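JamJ (Lyngbya majuscula, PDB 5DOZ) is an NADPH-binding enoyl reductase of a polyketide synthase and probably takes part in forming a cyclopropane ring in the growing chain. Local coordinates at residues A[310-315]-A[321-326]; A[317-320]-A[325-328]; A[234-239]-A[247-252]. All blocks are in the same frame, centred on the assembly; numbering follows the deposited sequence.

Contact 1. Residues A[310-315]-A[321-326]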
loop_
_atom_site.group_PDB
_atom_site.type_symbol
_atom_site.label_atom_id
_atom_site.label_comp_id
_atom_site.label_asym_id
_atom_site.label_seq_id
_atom_site.Cartn_x
_atom_site.Cartn_y
_atom_site.Cartn_z
ATOM N N LYS A 310 6.488 -1.282 13.435
ATOM C CA LYS A 310 7.770 -1.645 14.021
ATOM C C LYS A 310 8.871 -0.969 13.197
ATOM O O LYS A 310 8.750 -0.845 11.970
ATOM C CB LYS A 310 7.946 -3.170 14.030
ATOM C CG LYS A 310 9.245 -3.650 14.665
ATOM C CD LYS A 310 9.280 -5.162 14.867
ATOM C CE LYS A 310 10.645 -5.589 15.397
ATOM N NZ LYS A 310 10.689 -7.000 15.874
ATOM N N THR A 311 9.936 -0.546 13.877
ATOM C CA THR A 311 11.055 0.164 13.258
ATOM C C THR A 311 12.329 -0.680 13.230
ATOM O O THR A 311 12.639 -1.369 14.200
ATOM C CB THR A 311 11.345 1.482 14.013
ATOM O OG1 THR A 311 10.299 2.424 13.744
ATOM C CG2 THR A 311 12.669 2.091 13.589
ATOM N N PHE A 312 13.058 -0.598 12.114
ATOM C CA PHE A 312 14.394 -1.176 11.964
ATOM C C PHE A 312 15.401 -0.091 11.543
ATOM O O PHE A 312 15.054 0.794 10.759
ATOM C CB PHE A 312 14.384 -2.271 10.892
ATOM C CG PHE A 312 13.660 -3.531 11.297
ATOM C CD1 PHE A 312 12.288 -3.654 11.105
ATOM C CD2 PHE A 312 14.359 -4.605 11.845
ATOM C CE1 PHE A 312 11.622 -4.813 11.469
ATOM C CE2 PHE A 312 13.699 -5.768 12.213
ATOM C CZ PHE A 312 12.328 -5.874 12.021
ATOM N N PRO A 313 16.652 -0.156 12.054
ATOM C CA PRO A 313 17.697 0.719 11.499
ATOM C C PRO A 313 18.127 0.242 10.110
ATOM O O PRO A 313 17.949 -0.937 9.786
ATOM C CB PRO A 313 18.851 0.580 12.502
ATOM C CG PRO A 313 18.636 -0.740 13.163
ATOM C CD PRO A 313 17.149 -0.984 13.170
ATOM N N ASN A 314 18.681 1.142 9.297
ATOM C CA ASN A 314 19.052 0.805 7.916
ATOM C C ASN A 314 20.059 -0.339 7.824
ATOM O O ASN A 314 20.030 -1.116 6.866
ATOM C CB ASN A 314 19.595 2.025 7.162
ATOM C CG ASN A 314 21.097 2.184 7.315
ATOM O OD1 ASN A 314 21.579 2.607 8.362
ATOM N ND2 ASN A 314 21.845 1.837 6.272
ATOM N N GLU A 315 20.948 -0.424 8.816
ATOM C CA GLU A 315 22.001 -1.442 8.852
ATOM C C GLU A 315 21.424 -2.858 8.892
ATOM O O GLU A 315 22.067 -3.804 8.437
ATOM C CB GLU A 315 22.947 -1.229 10.046
ATOM C CG GLU A 315 23.366 0.217 10.294
ATOM C CD GLU A 315 22.422 0.945 11.242
ATOM O OE1 GLU A 315 21.664 1.831 10.782
ATOM O OE2 GLU A 315 22.430 0.626 12.454
ATOM N N PHE A 321 13.362 -6.723 5.912
ATOM C CA PHE A 321 12.719 -7.467 4.815
ATOM C C PHE A 321 12.200 -8.827 5.277
ATOM O O PHE A 321 11.052 -9.166 5.027
ATOM C CB PHE A 321 13.691 -7.670 3.644
ATOM C CG PHE A 321 13.624 -6.601 2.579
ATOM C CD1 PHE A 321 14.052 -5.298 2.839
ATOM C CD2 PHE A 321 13.182 -6.917 1.291
ATOM C CE1 PHE A 321 14.003 -4.321 1.849
ATOM C CE2 PHE A 321 13.135 -5.946 0.296
ATOM C CZ PHE A 321 13.554 -4.648 0.574
ATOM N N ARG A 322 13.051 -9.602 5.948
ATOM C CA ARG A 322 12.676 -10.933 6.453
ATOM C C ARG A 322 11.462 -10.883 7.381
ATOM O O ARG A 322 10.590 -11.752 7.323
ATOM C CB ARG A 322 13.870 -11.603 7.140
ATOM C CG ARG A 322 14.899 -12.122 6.149
ATOM C CD ARG A 322 16.140 -12.716 6.793
ATOM N NE ARG A 322 16.928 -13.443 5.793
ATOM C CZ ARG A 322 18.228 -13.705 5.887
ATOM N NH1 ARG A 322 18.925 -13.305 6.942
ATOM N NH2 ARG A 322 18.835 -14.368 4.913
ATOM N N TYR A 323 11.401 -9.849 8.213
ATOM C CA TYR A 323 10.281 -9.639 9.126
ATOM C C TYR A 323 8.944 -9.445 8.394
ATOM O O TYR A 323 7.906 -9.945 8.850
ATOM C CB TYR A 323 10.570 -8.443 10.038
ATOM C CG TYR A 323 9.561 -8.255 11.145
ATOM C CD1 TYR A 323 9.698 -8.917 12.365
ATOM C CD2 TYR A 323 8.471 -7.413 10.973
ATOM C CE1 TYR A 323 8.768 -8.739 13.381
ATOM C CE2 TYR A 323 7.537 -7.236 11.977
ATOM C CZ TYR A 323 7.687 -7.897 13.176
ATOM O OH TYR A 323 6.748 -7.702 14.160
ATOM N N LEU A 324 8.965 -8.718 7.278
ATOM C CA LEU A 324 7.760 -8.549 6.464
ATOM C C LEU A 324 7.445 -9.836 5.694
ATOM O O LEU A 324 6.277 -10.183 5.508
ATOM C CB LEU A 324 7.880 -7.340 5.515
ATOM C CG LEU A 324 6.596 -6.875 4.809
ATOM C CD1 LEU A 324 5.672 -6.121 5.756
ATOM C CD2 LEU A 324 6.899 -6.007 3.595
ATOM N N GLN A 325 8.489 -10.541 5.257
ATOM C CA GLN A 325 8.336 -11.840 4.588
ATOM C C GLN A 325 7.636 -12.881 5.465
ATOM O O GLN A 325 6.753 -13.589 4.995
ATOM C CB GLN A 325 9.691 -12.377 4.116
ATOM C CG GLN A 325 9.598 -13.651 3.283
ATOM C CD GLN A 325 10.953 -14.220 2.920
ATOM O OE1 GLN A 325 11.884 -14.194 3.720
ATOM N NE2 GLN A 325 11.068 -14.741 1.703
ATOM N N ARG A 326 8.042 -12.972 6.730
ATOM C CA ARG A 326 7.400 -13.874 7.696
ATOM C C ARG A 326 5.964 -13.457 8.016
ATOM O O ARG A 326 5.166 -14.262 8.501
ATOM C CB ARG A 326 8.234 -13.972 8.976
ATOM C CG ARG A 326 9.030 -15.264 9.104
ATOM C CD ARG A 326 10.221 -15.104 10.038
ATOM N NE ARG A 326 9.900 -14.287 11.208
ATOM C CZ ARG A 326 10.773 -13.514 11.853
ATOM N NH1 ARG A 326 12.037 -13.434 11.451
ATOM N NH2 ARG A 326 10.373 -12.805 12.902
#

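Contact 2. Residues A[317-320]-A[325-328]. With NDP (NADPH dihydro-nicotinamide-adenine-dinucleotide phosphate), chain E.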
loop_
_atom_site.group_PDB
_atom_site.type_symbol
_atom_site.label_atom_id
_atom_site.label_comp_id
_atom_site.label_asym_id
_atom_site.label_seq_id
_atom_site.Cartn_x
_atom_site.Cartn_y
_atom_site.Cartn_z
ATOM N N ILE A 317 18.662 -3.925 7.270
ATOM C CA ILE A 317 17.685 -3.967 6.173
ATOM C C ILE A 317 17.199 -5.388 5.858
ATOM O O ILE A 317 15.995 -5.606 5.683
ATOM C CB ILE A 317 18.208 -3.242 4.896
ATOM C CG1 ILE A 317 17.129 -3.161 3.806
ATOM C CG2 ILE A 317 19.463 -3.909 4.341
ATOM C CD1 ILE A 317 16.055 -2.121 4.051
ATOM N N VAL A 318 18.129 -6.345 5.814
ATOM C CA VAL A 318 17.809 -7.743 5.510
ATOM C C VAL A 318 16.759 -8.283 6.489
ATOM O O VAL A 318 15.744 -8.842 6.072
ATOM C CB VAL A 318 19.079 -8.637 5.484
ATOM C CG1 VAL A 318 18.722 -10.111 5.347
ATOM C CG2 VAL A 318 20.003 -8.227 4.346
ATOM N N GLU A 319 16.991 -8.076 7.784
ATOM C CA GLU A 319 16.067 -8.534 8.821
ATOM C C GLU A 319 14.759 -7.715 8.848
ATOM O O GLU A 319 13.729 -8.204 9.317
ATOM C CB GLU A 319 16.771 -8.573 10.187
ATOM C CG GLU A 319 16.018 -9.261 11.328
ATOM C CD GLU A 319 15.256 -10.526 10.925
ATOM O OE1 GLU A 319 15.880 -11.602 10.786
ATOM O OE2 GLU A 319 14.013 -10.443 10.776
ATOM N N ALA A 320 14.794 -6.489 8.329
ATOM C CA ALA A 320 13.570 -5.723 8.127
ATOM C C ALA A 320 12.724 -6.373 7.032
ATOM O O ALA A 320 11.522 -6.551 7.212
ATOM C CB ALA A 320 13.876 -4.266 7.789
ATOM N N GLN A 325 8.489 -10.541 5.257
ATOM C CA GLN A 325 8.336 -11.840 4.588
ATOM C C GLN A 325 7.636 -12.881 5.465
ATOM O O GLN A 325 6.753 -13.589 4.995
ATOM C CB GLN A 325 9.691 -12.377 4.116
ATOM C CG GLN A 325 9.598 -13.651 3.283
ATOM C CD GLN A 325 10.953 -14.220 2.920
ATOM O OE1 GLN A 325 11.884 -14.194 3.720
ATOM N NE2 GLN A 325 11.068 -14.741 1.703
ATOM N N ARG A 326 8.042 -12.972 6.730
ATOM C CA ARG A 326 7.400 -13.874 7.696
ATOM C C ARG A 326 5.964 -13.457 8.016
ATOM O O ARG A 326 5.166 -14.262 8.501
ATOM C CB ARG A 326 8.234 -13.972 8.976
ATOM C CG ARG A 326 9.030 -15.264 9.104
ATOM C CD ARG A 326 10.221 -15.104 10.038
ATOM N NE ARG A 326 9.900 -14.287 11.208
ATOM C CZ ARG A 326 10.773 -13.514 11.853
ATOM N NH1 ARG A 326 12.037 -13.434 11.451
ATOM N NH2 ARG A 326 10.373 -12.805 12.902
ATOM N N SER A 327 5.658 -12.185 7.757
ATOM C CA SER A 327 4.286 -11.690 7.719
ATOM C C SER A 327 3.556 -11.765 9.063
ATOM O O SER A 327 2.326 -11.810 9.093
ATOM C CB SER A 327 3.500 -12.455 6.647
ATOM O OG SER A 327 2.470 -11.671 6.102
ATOM N N LYS A 328 4.309 -11.765 10.163
ATOM C CA LYS A 328 3.731 -11.882 11.513
ATOM C C LYS A 328 3.375 -10.512 12.118
ATOM O O LYS A 328 2.880 -10.430 13.249
ATOM C CB LYS A 328 4.682 -12.644 12.455
ATOM C CG LYS A 328 4.979 -14.085 12.055
ATOM C CD LYS A 328 6.046 -14.698 12.955
ATOM C CE LYS A 328 6.137 -16.208 12.782
ATOM N NZ LYS A 328 6.793 -16.625 11.509
HETATM P PA NDP E . 1.489 -6.754 3.789
HETATM O O1A NDP E . 2.701 -7.649 3.623
HETATM O O2A NDP E . 1.452 -5.726 4.888
HETATM O O5B NDP E . 0.194 -7.685 3.999
HETATM C C5B NDP E . 0.194 -9.070 3.676
HETATM C C4B NDP E . -0.814 -9.735 4.598
HETATM O O4B NDP E . -1.341 -10.899 3.952
HETATM C C3B NDP E . -0.202 -10.211 5.911
HETATM O O3B NDP E . -0.367 -9.258 6.966
HETATM C C2B NDP E . -1.005 -11.443 6.238
HETATM O O2B NDP E . -2.044 -11.069 7.128
HETATM C C1B NDP E . -1.656 -11.878 4.938
HETATM N N9A NDP E . -1.152 -13.190 4.493
HETATM C C8A NDP E . 0.128 -13.597 4.491
HETATM N N7A NDP E . 0.223 -14.857 4.012
HETATM C C5A NDP E . -1.022 -15.267 3.698
HETATM C C6A NDP E . -1.643 -16.489 3.140
HETATM N N6A NDP E . -0.889 -17.560 2.809
HETATM N N1A NDP E . -2.990 -16.499 2.972
HETATM C C2A NDP E . -3.762 -15.444 3.292
HETATM N N3A NDP E . -3.257 -14.306 3.801
HETATM C C4A NDP E . -1.923 -14.162 4.018
HETATM O O3 NDP E . 1.158 -6.072 2.368
HETATM P PN NDP E . 0.234 -4.780 2.109
HETATM O O1N NDP E . -0.871 -4.719 3.120
HETATM O O2N NDP E . 1.127 -3.586 1.916
HETATM O O5D NDP E . -0.436 -5.113 0.681
HETATM C C5D NDP E . -1.223 -6.293 0.472
HETATM C C4D NDP E . -1.242 -6.667 -1.010
HETATM O O4D NDP E . -1.674 -5.566 -1.813
HETATM C C3D NDP E . 0.130 -7.039 -1.535
HETATM O O3D NDP E . -0.044 -8.125 -2.443
HETATM C C2D NDP E . 0.606 -5.799 -2.270
HETATM O O2D NDP E . 1.572 -6.064 -3.299
HETATM C C1D NDP E . -0.697 -5.234 -2.804
HETATM N N1N NDP E . -0.649 -3.784 -2.991
HETATM C C2N NDP E . -1.128 -3.284 -4.139
HETATM C C3N NDP E . -1.379 -1.926 -4.294
HETATM C C7N NDP E . -2.143 -1.445 -5.496
HETATM O O7N NDP E . -1.978 -0.315 -5.926
HETATM N N7N NDP E . -3.004 -2.275 -6.076
HETATM C C4N NDP E . -0.758 -0.934 -3.332
HETATM C C5N NDP E . -0.377 -1.592 -2.084
HETATM C C6N NDP E . -0.251 -2.977 -1.988
HETATM P P2B NDP E . -2.748 -12.146 8.077
HETATM O O1X NDP E . -1.622 -12.732 8.898
HETATM O O2X NDP E . -3.710 -11.294 8.845
HETATM O O3X NDP E . -3.406 -13.120 7.132
#

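Contact 3. Residues A[234-239]-A[247-252]. With NDP (NADPH dihydro-nicotinamide-adenine-dinucleotide phosphate), chain E.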
loop_
_atom_site.group_PDB
_atom_site.type_symbol
_atom_site.label_atom_id
_atom_site.label_comp_id
_atom_site.label_asym_id
_atom_site.label_seq_id
_atom_site.Cartn_x
_atom_site.Cartn_y
_atom_site.Cartn_z
ATOM N N GLU A 234 -9.030 -21.180 -4.261
ATOM C CA GLU A 234 -10.396 -20.836 -4.650
ATOM C C GLU A 234 -10.873 -19.554 -3.954
ATOM O O GLU A 234 -12.074 -19.361 -3.759
ATOM C CB GLU A 234 -11.348 -22.012 -4.364
ATOM C CG GLU A 234 -11.068 -23.264 -5.199
ATOM C CD GLU A 234 -11.893 -24.478 -4.787
ATOM O OE1 GLU A 234 -13.110 -24.333 -4.524
ATOM O OE2 GLU A 234 -11.324 -25.596 -4.740
ATOM N N TYR A 235 -9.929 -18.679 -3.601
ATOM C CA TYR A 235 -10.223 -17.431 -2.885
ATOM C C TYR A 235 -11.084 -16.437 -3.662
ATOM O O TYR A 235 -11.940 -15.775 -3.076
ATOM C CB TYR A 235 -8.933 -16.740 -2.425
ATOM C CG TYR A 235 -8.447 -17.172 -1.058
ATOM C CD1 TYR A 235 -7.598 -18.267 -0.913
ATOM C CD2 TYR A 235 -8.840 -16.485 0.092
ATOM C CE1 TYR A 235 -7.152 -18.666 0.336
ATOM C CE2 TYR A 235 -8.398 -16.877 1.346
ATOM C CZ TYR A 235 -7.553 -17.965 1.461
ATOM O OH TYR A 235 -7.104 -18.365 2.699
ATOM N N ILE A 236 -10.856 -16.318 -4.968
ATOM C CA ILE A 236 -11.646 -15.390 -5.778
ATOM C C ILE A 236 -13.110 -15.829 -5.877
ATOM O O ILE A 236 -14.017 -15.013 -5.706
ATOM C CB ILE A 236 -11.021 -15.131 -7.167
ATOM C CG1 ILE A 236 -9.701 -14.361 -7.005
ATOM C CG2 ILE A 236 -11.990 -14.352 -8.048
ATOM C CD1 ILE A 236 -8.867 -14.233 -8.263
ATOM N N GLN A 237 -13.328 -17.116 -6.130
ATOM C CA GLN A 237 -14.679 -17.678 -6.218
ATOM C C GLN A 237 -15.426 -17.542 -4.888
ATOM O O GLN A 237 -16.614 -17.221 -4.871
ATOM C CB GLN A 237 -14.632 -19.146 -6.668
ATOM C CG GLN A 237 -15.998 -19.793 -6.880
ATOM C CD GLN A 237 -16.771 -19.171 -8.029
ATOM O OE1 GLN A 237 -16.496 -19.446 -9.199
ATOM N NE2 GLN A 237 -17.748 -18.330 -7.700
ATOM N N LYS A 238 -14.720 -17.783 -3.785
ATOM C CA LYS A 238 -15.286 -17.628 -2.446
ATOM C C LYS A 238 -15.672 -16.178 -2.165
ATOM O O LYS A 238 -16.702 -15.922 -1.539
ATOM C CB LYS A 238 -14.320 -18.143 -1.370
ATOM C CG LYS A 238 -14.146 -19.656 -1.335
ATOM C CD LYS A 238 -15.468 -20.394 -1.141
ATOM C CE LYS A 238 -15.267 -21.904 -1.089
ATOM N NZ LYS A 238 -14.591 -22.450 -2.301
ATOM N N ASN A 239 -14.846 -15.242 -2.629
ATOM C CA ASN A 239 -15.168 -13.816 -2.541
ATOM C C ASN A 239 -16.447 -13.465 -3.307
ATOM O O ASN A 239 -17.297 -12.739 -2.798
ATOM C CB ASN A 239 -14.001 -12.948 -3.030
ATOM C CG ASN A 239 -12.829 -12.926 -2.060
ATOM O OD1 ASN A 239 -12.980 -13.192 -0.870
ATOM N ND2 ASN A 239 -11.649 -12.606 -2.575
ATOM N N GLY A 247 -22.860 -6.054 -5.756
ATOM C CA GLY A 247 -21.638 -5.856 -4.959
ATOM C C GLY A 247 -20.439 -5.359 -5.751
ATOM O O GLY A 247 -20.396 -5.500 -6.973
ATOM N N ARG A 248 -19.464 -4.780 -5.053
ATOM C CA ARG A 248 -18.292 -4.190 -5.695
ATOM C C ARG A 248 -16.986 -4.856 -5.241
ATOM O O ARG A 248 -16.714 -4.964 -4.041
ATOM C CB ARG A 248 -18.258 -2.682 -5.442
ATOM C CG ARG A 248 -19.386 -1.921 -6.128
ATOM C CD ARG A 248 -19.909 -0.810 -5.233
ATOM N NE ARG A 248 -21.024 -1.265 -4.414
ATOM C CZ ARG A 248 -21.410 -0.703 -3.269
ATOM N NH1 ARG A 248 -20.762 0.345 -2.767
ATOM N NH2 ARG A 248 -22.451 -1.209 -2.614
ATOM N N TYR A 249 -16.192 -5.301 -6.216
ATOM C CA TYR A 249 -14.996 -6.104 -5.956
ATOM C C TYR A 249 -13.732 -5.295 -6.208
ATOM O O TYR A 249 -13.323 -5.117 -7.357
ATOM C CB TYR A 249 -14.987 -7.354 -6.850
ATOM C CG TYR A 249 -14.064 -8.473 -6.397
ATOM C CD1 TYR A 249 -12.777 -8.213 -5.897
ATOM C CD2 TYR A 249 -14.460 -9.798 -6.511
ATOM C CE1 TYR A 249 -11.937 -9.246 -5.497
ATOM C CE2 TYR A 249 -13.631 -10.836 -6.117
ATOM C CZ TYR A 249 -12.375 -10.559 -5.609
ATOM O OH TYR A 249 -11.570 -11.606 -5.221
ATOM N N ILE A 250 -13.119 -4.807 -5.132
ATOM C CA ILE A 250 -11.832 -4.125 -5.218
ATOM C C ILE A 250 -10.709 -5.155 -5.107
ATOM O O ILE A 250 -10.485 -5.733 -4.040
ATOM C CB ILE A 250 -11.655 -3.078 -4.099
ATOM C CG1 ILE A 250 -12.901 -2.201 -3.963
ATOM C CG2 ILE A 250 -10.410 -2.231 -4.352
ATOM C CD1 ILE A 250 -13.053 -1.573 -2.590
ATOM N N GLU A 251 -10.019 -5.382 -6.219
ATOM C CA GLU A 251 -8.885 -6.290 -6.263
ATOM C C GLU A 251 -7.597 -5.482 -6.401
ATOM O O GLU A 251 -7.449 -4.725 -7.358
ATOM C CB GLU A 251 -9.040 -7.261 -7.438
ATOM C CG GLU A 251 -7.893 -8.242 -7.588
ATOM C CD GLU A 251 -7.849 -9.265 -6.471
ATOM O OE1 GLU A 251 -8.778 -10.100 -6.397
ATOM O OE2 GLU A 251 -6.880 -9.232 -5.671
ATOM N N ILE A 252 -6.678 -5.633 -5.446
ATOM C CA ILE A 252 -5.410 -4.879 -5.467
ATOM C C ILE A 252 -4.192 -5.784 -5.671
ATOM O O ILE A 252 -3.047 -5.319 -5.657
ATOM C CB ILE A 252 -5.220 -3.990 -4.205
ATOM C CG1 ILE A 252 -4.905 -4.837 -2.965
ATOM C CG2 ILE A 252 -6.442 -3.107 -3.982
ATOM C CD1 ILE A 252 -4.543 -4.033 -1.734
HETATM P PA NDP E . 1.489 -6.754 3.789
HETATM O O1A NDP E . 2.701 -7.649 3.623
HETATM O O2A NDP E . 1.452 -5.726 4.888
HETATM O O5B NDP E . 0.194 -7.685 3.999
HETATM C C5B NDP E . 0.194 -9.070 3.676
HETATM C C4B NDP E . -0.814 -9.735 4.598
HETATM O O4B NDP E . -1.341 -10.899 3.952
HETATM C C3B NDP E . -0.202 -10.211 5.911
HETATM O O3B NDP E . -0.367 -9.258 6.966
HETATM C C2B NDP E . -1.005 -11.443 6.238
HETATM O O2B NDP E . -2.044 -11.069 7.128
HETATM C C1B NDP E . -1.656 -11.878 4.938
HETATM N N9A NDP E . -1.152 -13.190 4.493
HETATM C C8A NDP E . 0.128 -13.597 4.491
HETATM N N7A NDP E . 0.223 -14.857 4.012
HETATM C C5A NDP E . -1.022 -15.267 3.698
HETATM C C6A NDP E . -1.643 -16.489 3.140
HETATM N N6A NDP E . -0.889 -17.560 2.809
HETATM N N1A NDP E . -2.990 -16.499 2.972
HETATM C C2A NDP E . -3.762 -15.444 3.292
HETATM N N3A NDP E . -3.257 -14.306 3.801
HETATM C C4A NDP E . -1.923 -14.162 4.018
HETATM O O3 NDP E . 1.158 -6.072 2.368
HETATM P PN NDP E . 0.234 -4.780 2.109
HETATM O O1N NDP E . -0.871 -4.719 3.120
HETATM O O2N NDP E . 1.127 -3.586 1.916
HETATM O O5D NDP E . -0.436 -5.113 0.681
HETATM C C5D NDP E . -1.223 -6.293 0.472
HETATM C C4D NDP E . -1.242 -6.667 -1.010
HETATM O O4D NDP E . -1.674 -5.566 -1.813
HETATM C C3D NDP E . 0.130 -7.039 -1.535
HETATM O O3D NDP E . -0.044 -8.125 -2.443
HETATM C C2D NDP E . 0.606 -5.799 -2.270
HETATM O O2D NDP E . 1.572 -6.064 -3.299
HETATM C C1D NDP E . -0.697 -5.234 -2.804
HETATM N N1N NDP E . -0.649 -3.784 -2.991
HETATM C C2N NDP E . -1.128 -3.284 -4.139
HETATM C C3N NDP E . -1.379 -1.926 -4.294
HETATM C C7N NDP E . -2.143 -1.445 -5.496
HETATM O O7N NDP E . -1.978 -0.315 -5.926
HETATM N N7N NDP E . -3.004 -2.275 -6.076
HETATM C C4N NDP E . -0.758 -0.934 -3.332
HETATM C C5N NDP E . -0.377 -1.592 -2.084
HETATM C C6N NDP E . -0.251 -2.977 -1.988
HETATM P P2B NDP E . -2.748 -12.146 8.077
HETATM O O1X NDP E . -1.622 -12.732 8.898
HETATM O O2X NDP E . -3.710 -11.294 8.845
HETATM O O3X NDP E . -3.406 -13.120 7.132
#

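Contact 1. Residues A[310-315]-A[321-326]
Lys-310 turns CG anti to its own N (chi1 -178°) and stays extended to its end, while Tyr-323 sets its CG likewise (chi1 -172°), and the two side chains meet at about a right angle between strand and helix. The lysine runs across one face of the phenol ring: CD lies 4.0 Å from the Tyr-323 ring centroid, a CH-pi contact, and is 3.6 Å from CZ of that ring. Further along, Lys-310 NZ comes to 3.6 Å from Tyr-323 CE1. Phe-312 approaches the tyrosine nearer its root, with CZ 3.7 Å from Tyr-323 CB. Their ring centroids are 5.5 Å apart and the planes are inclined at 58°, an oblique pairing. Phe-312 suits the buried inner position, where it also packs on Val-333 of the neighbouring parallel strand; a long aliphatic chain with a charged end suits the exposed strand position of Lys-310. This packing seats helix 317-326 against strand 309-313 within a beta-alpha-beta unit. No hydrogen bond links the two segments, so cohesion comes from dispersion and CH-pi attraction: the outer part of the lysine chain, chiefly CD, lies over one face of the ring, and the ammonium group can remain near solvent.

Contact 2. Residues A[317-320]-A[325-328]
Glu-319 and Arg-326 supply the charged part of this contact, a long and therefore weak salt bridge with Glu-319 OE2 3.6 Å from Arg-326 NH1. The residues are seven apart, two turns along one helix, and each chain must reach along the surface to meet the other. Glu-319 does so by bending at chi2 (39°), which carries its carboxylate toward the C-terminal end, and Arg-326 bends at chi3. The carboxylate and guanidinium planes stay 44° apart, without the flat two-pronged pairing of a close bridge. Long, flexible charged side chains suit this surface, where water probably screens the pair, so its contribution is likely to be modest. Apolar packing occupies the other side of the helix: Ile-317 and Ala-320 rest on Val-335. Helix 317-326 is the connection of a beta-alpha-beta crossover between the parallel strands 309-313 and 332-336. Ser-327 is the first residue to leave helical geometry, with a positive phi of 64°. Just past the helix, Ser-327 touches NADPH. Its OG lies 3.1 Å from C3B of the adenosine ribose and 3.4 Å from C8A of the adenine, a place where a small side chain fits against the cofactor. The carbonyl oxygen of Ser-327 accepts a hydrogen bond from Lys-190 NZ.

Contact 3. Residues A[234-239]-A[247-252]
Tyr-249 reaches from strand 247-251 to Asn-239 and Ile-236 on the preceding helix. Its CB already points at the helix, and with CG anti to the backbone N (chi1 -162°) the ring extends from the strand to the helix. Along the ring, CE2 packs 3.8 Å from Asn-239 CB and 4.3 Å from Ile-236 CG2. Next comes CZ, which lies 3.7 Å from Asn-239 ND2. At the tip, Tyr-249 OH accepts a hydrogen bond from Asn-239 ND2 at 2.8 Å; the bond is nearly straight (166°) and the oxygen lies close to the amide plane, though amide and ring planes are 73° apart. Ile-236 CG1 sits 3.8 Å from the same Tyr-249 OH, giving the hydroxyl an apolar neighbour. Glu-251 lies beside them, its OE2 accepting from Ser-253 N and its OE1 weakly hydrogen-bonded to Asn-228 ND2. The parallel six-stranded sheet, ordered 3-2-1-4-5-6, is that of a Rossmann fold, and helix 235-242 packs on its fifth strand. Just past the strand, Ile-252 O accepts a hydrogen bond of 3.1 Å from the nicotinamide carboxamide N7N of NADPH. Asparagine suits its buried place because both ends of its amide are engaged: OD1 accepts from His-161 NE2 while ND2 donates to the tyrosine. The amide's orientation is thereby fixed, and a polar link joins helix to strand in a buried interface.

In the fold
Contacts 1 and 2 are parts of one beta-alpha-beta unit: their centres are about 4 Å apart, they share helix 317-326, and Phe-312 CG of the first packs 3.6 Å from Ala-320 CB of the second. Contact 3 belongs to the Rossmann sheet; its centre is about 30 Å from that of contact 1 and about 27 Å from that of contact 2, and it touches neither. Contacts 2 and 3 come to about 12 Å at their nearest atoms, and both touch the bound NADPH. Ser-327 in contact 2 lies by the adenosine end and Ile-252 O in contact 3 accepts a hydrogen bond from the carboxamide at the nicotinamide end, while Leu-324, in the helical segment of contact 1, also touches the cofactor.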